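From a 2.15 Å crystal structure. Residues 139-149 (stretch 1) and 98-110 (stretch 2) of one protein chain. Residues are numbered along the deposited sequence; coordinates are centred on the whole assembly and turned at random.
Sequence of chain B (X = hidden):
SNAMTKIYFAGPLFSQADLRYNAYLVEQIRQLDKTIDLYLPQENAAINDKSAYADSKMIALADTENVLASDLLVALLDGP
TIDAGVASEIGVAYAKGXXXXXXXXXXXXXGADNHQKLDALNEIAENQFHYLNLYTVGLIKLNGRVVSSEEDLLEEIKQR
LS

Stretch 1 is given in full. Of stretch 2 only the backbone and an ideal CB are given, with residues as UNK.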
# COMPACT_ATOMS: atom_id res chain seq x y z
N LEU B 139 8.70 4.05 -17.20
CA LEU B 139 10.15 3.83 -17.20
C LEU B 139 10.49 2.45 -17.73
O LEU B 139 11.51 2.27 -18.42
CB LEU B 139 10.71 4.01 -15.79
CG LEU B 139 10.67 5.42 -15.20
CD1 LEU B 139 11.31 5.45 -13.82
CD2 LEU B 139 11.36 6.41 -16.12
N ILE B 140 9.66 1.45 -17.44
CA ILE B 140 9.88 0.11 -17.95
C ILE B 140 9.73 0.08 -19.47
O ILE B 140 10.63 -0.37 -20.19
CB ILE B 140 8.92 -0.89 -17.28
CG1 ILE B 140 9.09 -0.87 -15.76
CG2 ILE B 140 9.13 -2.29 -17.84
CD1 ILE B 140 8.01 -1.62 -15.02
N LYS B 141 8.59 0.56 -19.97
CA LYS B 141 8.30 0.47 -21.40
C LYS B 141 9.23 1.34 -22.24
O LYS B 141 9.36 1.10 -23.44
CB LYS B 141 6.85 0.86 -21.67
CG LYS B 141 5.82 0.03 -20.91
CD LYS B 141 4.42 0.30 -21.43
CE LYS B 141 3.39 -0.59 -20.76
NZ LYS B 141 2.06 -0.44 -21.42
N LEU B 142 9.86 2.36 -21.64
CA LEU B 142 10.79 3.19 -22.40
C LEU B 142 12.02 2.40 -22.83
O LEU B 142 12.69 2.79 -23.79
CB LEU B 142 11.19 4.42 -21.58
CG LEU B 142 10.17 5.55 -21.55
CD1 LEU B 142 10.52 6.61 -20.52
CD2 LEU B 142 10.04 6.17 -22.93
N ASN B 143 12.33 1.31 -22.14
CA ASN B 143 13.43 0.42 -22.48
C ASN B 143 13.12 -0.93 -21.82
O ASN B 143 13.71 -1.34 -20.82
CB ASN B 143 14.78 0.97 -22.02
CG ASN B 143 15.95 0.11 -22.47
OD1 ASN B 143 15.91 -0.55 -23.51
ND2 ASN B 143 17.02 0.14 -21.69
N GLY B 144 12.15 -1.61 -22.38
CA GLY B 144 11.72 -2.91 -21.89
C GLY B 144 10.27 -3.16 -22.25
O GLY B 144 9.79 -2.70 -23.28
N ARG B 145 9.59 -3.88 -21.36
CA ARG B 145 8.26 -4.37 -21.68
C ARG B 145 7.60 -4.85 -20.41
O ARG B 145 8.27 -5.31 -19.48
CB ARG B 145 8.34 -5.50 -22.71
CG ARG B 145 7.01 -6.07 -23.19
CD ARG B 145 7.25 -7.39 -23.92
NE ARG B 145 6.77 -7.38 -25.30
CZ ARG B 145 5.85 -8.22 -25.78
NH1 ARG B 145 5.48 -8.15 -27.05
NH2 ARG B 145 5.32 -9.15 -24.99
N VAL B 146 6.27 -4.72 -20.36
CA VAL B 146 5.45 -5.28 -19.30
C VAL B 146 4.60 -6.39 -19.90
O VAL B 146 3.88 -6.17 -20.88
CB VAL B 146 4.56 -4.21 -18.64
CG1 VAL B 146 3.74 -4.83 -17.52
CG2 VAL B 146 5.40 -3.05 -18.13
N VAL B 147 4.68 -7.58 -19.31
CA VAL B 147 3.89 -8.73 -19.75
C VAL B 147 2.93 -9.12 -18.63
O VAL B 147 3.12 -8.75 -17.47
CB VAL B 147 4.77 -9.92 -20.16
CG1 VAL B 147 5.65 -9.55 -21.35
CG2 VAL B 147 5.62 -10.38 -18.99
N SER B 148 1.90 -9.88 -19.00
CA SER B 148 0.84 -10.25 -18.07
C SER B 148 0.78 -11.75 -17.79
O SER B 148 -0.15 -12.20 -17.11
CB SER B 148 -0.51 -9.76 -18.59
OG SER B 148 -0.80 -10.33 -19.85
N SER B 149 1.73 -12.53 -18.29
CA SER B 149 1.73 -13.96 -18.04
C SER B 149 3.16 -14.46 -17.92
O SER B 149 4.09 -13.85 -18.46
CB SER B 149 0.99 -14.73 -19.15
OG SER B 149 1.71 -14.69 -20.37
N UNK B 98 19.70 0.08 -18.19
CA UNK B 98 19.55 -1.36 -18.07
C UNK B 98 18.09 -1.71 -18.37
O UNK B 98 17.20 -1.24 -17.65
CB UNK B 98 19.97 -1.85 -16.68
N UNK B 99 17.81 -2.52 -19.39
CA UNK B 99 16.42 -2.80 -19.74
C UNK B 99 15.70 -3.57 -18.65
O UNK B 99 16.31 -4.30 -17.86
CB UNK B 99 16.35 -3.58 -21.05
N UNK B 100 14.38 -3.41 -18.61
CA UNK B 100 13.53 -4.00 -17.57
C UNK B 100 12.38 -4.73 -18.24
O UNK B 100 11.64 -4.13 -19.03
CB UNK B 100 13.01 -2.93 -16.60
N UNK B 101 12.22 -6.01 -17.93
CA UNK B 101 11.06 -6.80 -18.34
C UNK B 101 10.24 -7.10 -17.09
O UNK B 101 10.72 -7.78 -16.18
CB UNK B 101 11.48 -8.09 -19.05
N UNK B 102 9.02 -6.58 -17.05
CA UNK B 102 8.19 -6.64 -15.86
C UNK B 102 7.02 -7.61 -16.04
O UNK B 102 6.48 -7.76 -17.14
CB UNK B 102 7.67 -5.24 -15.51
N UNK B 103 6.63 -8.25 -14.94
CA UNK B 103 5.52 -9.19 -14.92
C UNK B 103 4.39 -8.63 -14.06
O UNK B 103 4.63 -8.18 -12.94
CB UNK B 103 5.97 -10.55 -14.40
N UNK B 104 3.17 -8.68 -14.59
CA UNK B 104 2.00 -8.08 -13.94
C UNK B 104 0.80 -8.98 -14.22
O UNK B 104 0.16 -8.87 -15.28
CB UNK B 104 1.75 -6.65 -14.44
N UNK B 105 0.49 -9.87 -13.28
CA UNK B 105 -0.51 -10.91 -13.48
C UNK B 105 -1.86 -10.61 -12.83
O UNK B 105 -2.76 -11.45 -12.90
CB UNK B 105 0.03 -12.24 -12.94
N UNK B 106 -2.02 -9.44 -12.21
CA UNK B 106 -3.23 -9.13 -11.45
C UNK B 106 -4.48 -9.35 -12.29
O UNK B 106 -4.64 -8.76 -13.36
CB UNK B 106 -3.19 -7.69 -10.94
N UNK B 107 -5.37 -10.22 -11.80
CA UNK B 107 -6.56 -10.59 -12.56
C UNK B 107 -7.53 -9.42 -12.75
O UNK B 107 -8.39 -9.49 -13.63
CB UNK B 107 -7.28 -11.74 -11.86
N UNK B 108 -7.41 -8.37 -11.94
CA UNK B 108 -8.28 -7.21 -12.06
C UNK B 108 -7.87 -6.28 -13.19
O UNK B 108 -8.49 -5.22 -13.35
CB UNK B 108 -8.30 -6.44 -10.74
N UNK B 109 -6.85 -6.63 -13.97
CA UNK B 109 -6.50 -5.85 -15.15
C UNK B 109 -7.37 -6.18 -16.35
O UNK B 109 -7.33 -5.45 -17.34
CB UNK B 109 -5.03 -6.08 -15.51
N UNK B 110 -8.15 -7.26 -16.28
CA UNK B 110 -8.97 -7.71 -17.39
C UNK B 110 -10.34 -7.05 -17.35
O UNK B 110 -10.80 -6.57 -16.31
CB UNK B 110 -9.11 -9.23 -17.37

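Position 98 turns its CB away from stretch 1, with nothing of that stretch within 5.5 Å, so the visible atoms leave the choice wide. It is Ile-98; its backbone O receives a hydrogen bond from a water that in turn accepts one from Asn-143 ND2.

At position 99 phi is -65° and psi 154°, and the backbone N makes no hydrogen bond to stretch 1. Proline is allowed, as are many others. Pro-99 sits there, its CB 3.9 Å from Asn-143 ND2, while its CA makes a CA-H...O contact with Asn-143 O at 3.3 Å.

From position 100 the chain runs as a strand parallel to 144-147, and alternate amides must stay free to donate. The backbone N of position 100 donates to Asn-143 O at 3.1 Å. The N of position 102 donates to Arg-145 O at 2.8 Å. The N of position 104 donates to Val-147 O at 2.9 Å. Proline is therefore unsuitable at these three. Between them, Arg-145 N donates to the O of position 100 at 3.1 Å. Val-147 N donates to the O of position 102 at 2.8 Å.

The CB at position 100 lies 4.1 Å from Ile-140 CG2, and its neighbour Gly-144 offers no side chain. An aliphatic residue suits this greasy spot, and beta-branching favours the strand. Val-100 places CG1 3.9 Å from Ile-140 CG2.

Position 101 points to the other face, that of Arg-145 and Val-147. Valine, isoleucine or threonine would fit an extended backbone here; the residue is Val-101.

Position 102 returns to the face of Val-146. Its CB is already 3.7 Å from Ile-140 CD1 and 4.1 Å from Val-146 CG2, so a small apolar residue is a natural choice. Ala-102 makes both contacts with its single methyl.

At position 103 the CB shares a face with Val-147, and a longer apolar chain could reach along it. Leu-103 does: CD1 comes 3.9 Å from Val-147 CG2 and 3.4 Å from Ser-149 O.

Position 104 has its CB sideways, 4.1 Å from Val-146 CG1, which suits an apolar or aromatic start. Tyr-104 packs its CB there while its ring leads away, its OH bonded elsewhere in the structure.

Position 105 looks sideways past Ser-148 O, 4.2 Å from the CB; small or polar residues would serve. It is Thr-105.

Positions 106 to 108 lie beyond stretch 1. Asp-106 and Arg-108 form a salt bridge (OD2 to NH2, 2.8 Å), with Ser-107 between them.

Position 109 points toward stretch 1, but from a distance, so a long polar chain is plausible. Gln-109 brings OE1 3.6 Å from Ser-148 CB, while NE2 donates to Tyr-104 O and Asp-106 O, both at 2.9 Å. Position 110, little constrained, is Gln-110.

Stretch 2 (98-110) IPVVALYTDSRQQ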
# COMPACT_ATOMS: atom_id res chain seq x y z
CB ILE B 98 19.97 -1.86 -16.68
CG1 ILE B 98 21.44 -1.54 -16.43
CG2 ILE B 98 19.70 -3.35 -16.54
CD1 ILE B 98 21.91 -1.88 -15.03
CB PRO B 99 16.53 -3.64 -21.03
CG PRO B 99 17.92 -4.21 -20.98
CD PRO B 99 18.76 -3.18 -20.30
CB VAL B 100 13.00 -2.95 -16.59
CG1 VAL B 100 12.07 -3.60 -15.57
CG2 VAL B 100 14.14 -2.23 -15.90
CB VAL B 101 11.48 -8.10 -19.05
CG1 VAL B 101 10.25 -8.92 -19.40
CG2 VAL B 101 12.28 -7.78 -20.30
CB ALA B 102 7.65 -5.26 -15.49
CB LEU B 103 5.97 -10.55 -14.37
CG LEU B 103 4.86 -11.60 -14.25
CD1 LEU B 103 4.35 -12.00 -15.62
CD2 LEU B 103 5.35 -12.81 -13.47
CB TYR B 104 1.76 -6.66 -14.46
CG TYR B 104 0.48 -6.02 -13.99
CD1 TYR B 104 0.21 -5.86 -12.63
CD2 TYR B 104 -0.47 -5.57 -14.90
CE1 TYR B 104 -0.96 -5.27 -12.20
CE2 TYR B 104 -1.64 -4.98 -14.48
CZ TYR B 104 -1.88 -4.83 -13.13
OH TYR B 104 -3.05 -4.24 -12.70
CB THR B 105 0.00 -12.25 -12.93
OG1 THR B 105 0.13 -12.16 -11.51
CG2 THR B 105 1.35 -12.60 -13.54
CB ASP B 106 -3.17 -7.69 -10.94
CG ASP B 106 -4.20 -7.41 -9.86
OD1 ASP B 106 -5.41 -7.61 -10.10
OD2 ASP B 106 -3.80 -6.98 -8.75
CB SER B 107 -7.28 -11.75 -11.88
OG SER B 107 -7.73 -11.38 -10.59
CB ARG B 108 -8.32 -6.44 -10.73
CG ARG B 108 -9.00 -7.20 -9.60
CD ARG B 108 -8.72 -6.56 -8.26
NE ARG B 108 -7.29 -6.59 -7.94
CZ ARG B 108 -6.78 -6.28 -6.75
NH1 ARG B 108 -7.58 -5.92 -5.76
NH2 ARG B 108 -5.47 -6.33 -6.56
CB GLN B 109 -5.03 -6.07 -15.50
CG GLN B 109 -4.73 -7.41 -16.16
CD GLN B 109 -3.25 -7.66 -16.34
OE1 GLN B 109 -2.63 -7.17 -17.28
NE2 GLN B 109 -2.67 -8.43 -15.42
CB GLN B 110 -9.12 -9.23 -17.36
CG GLN B 110 -7.81 -9.98 -17.22
CD GLN B 110 -6.90 -9.82 -18.42
OE1 GLN B 110 -7.35 -9.50 -19.52
NE2 GLN B 110 -5.60 -10.03 -18.21
O HOH W 1 16.00 0.81 -18.81
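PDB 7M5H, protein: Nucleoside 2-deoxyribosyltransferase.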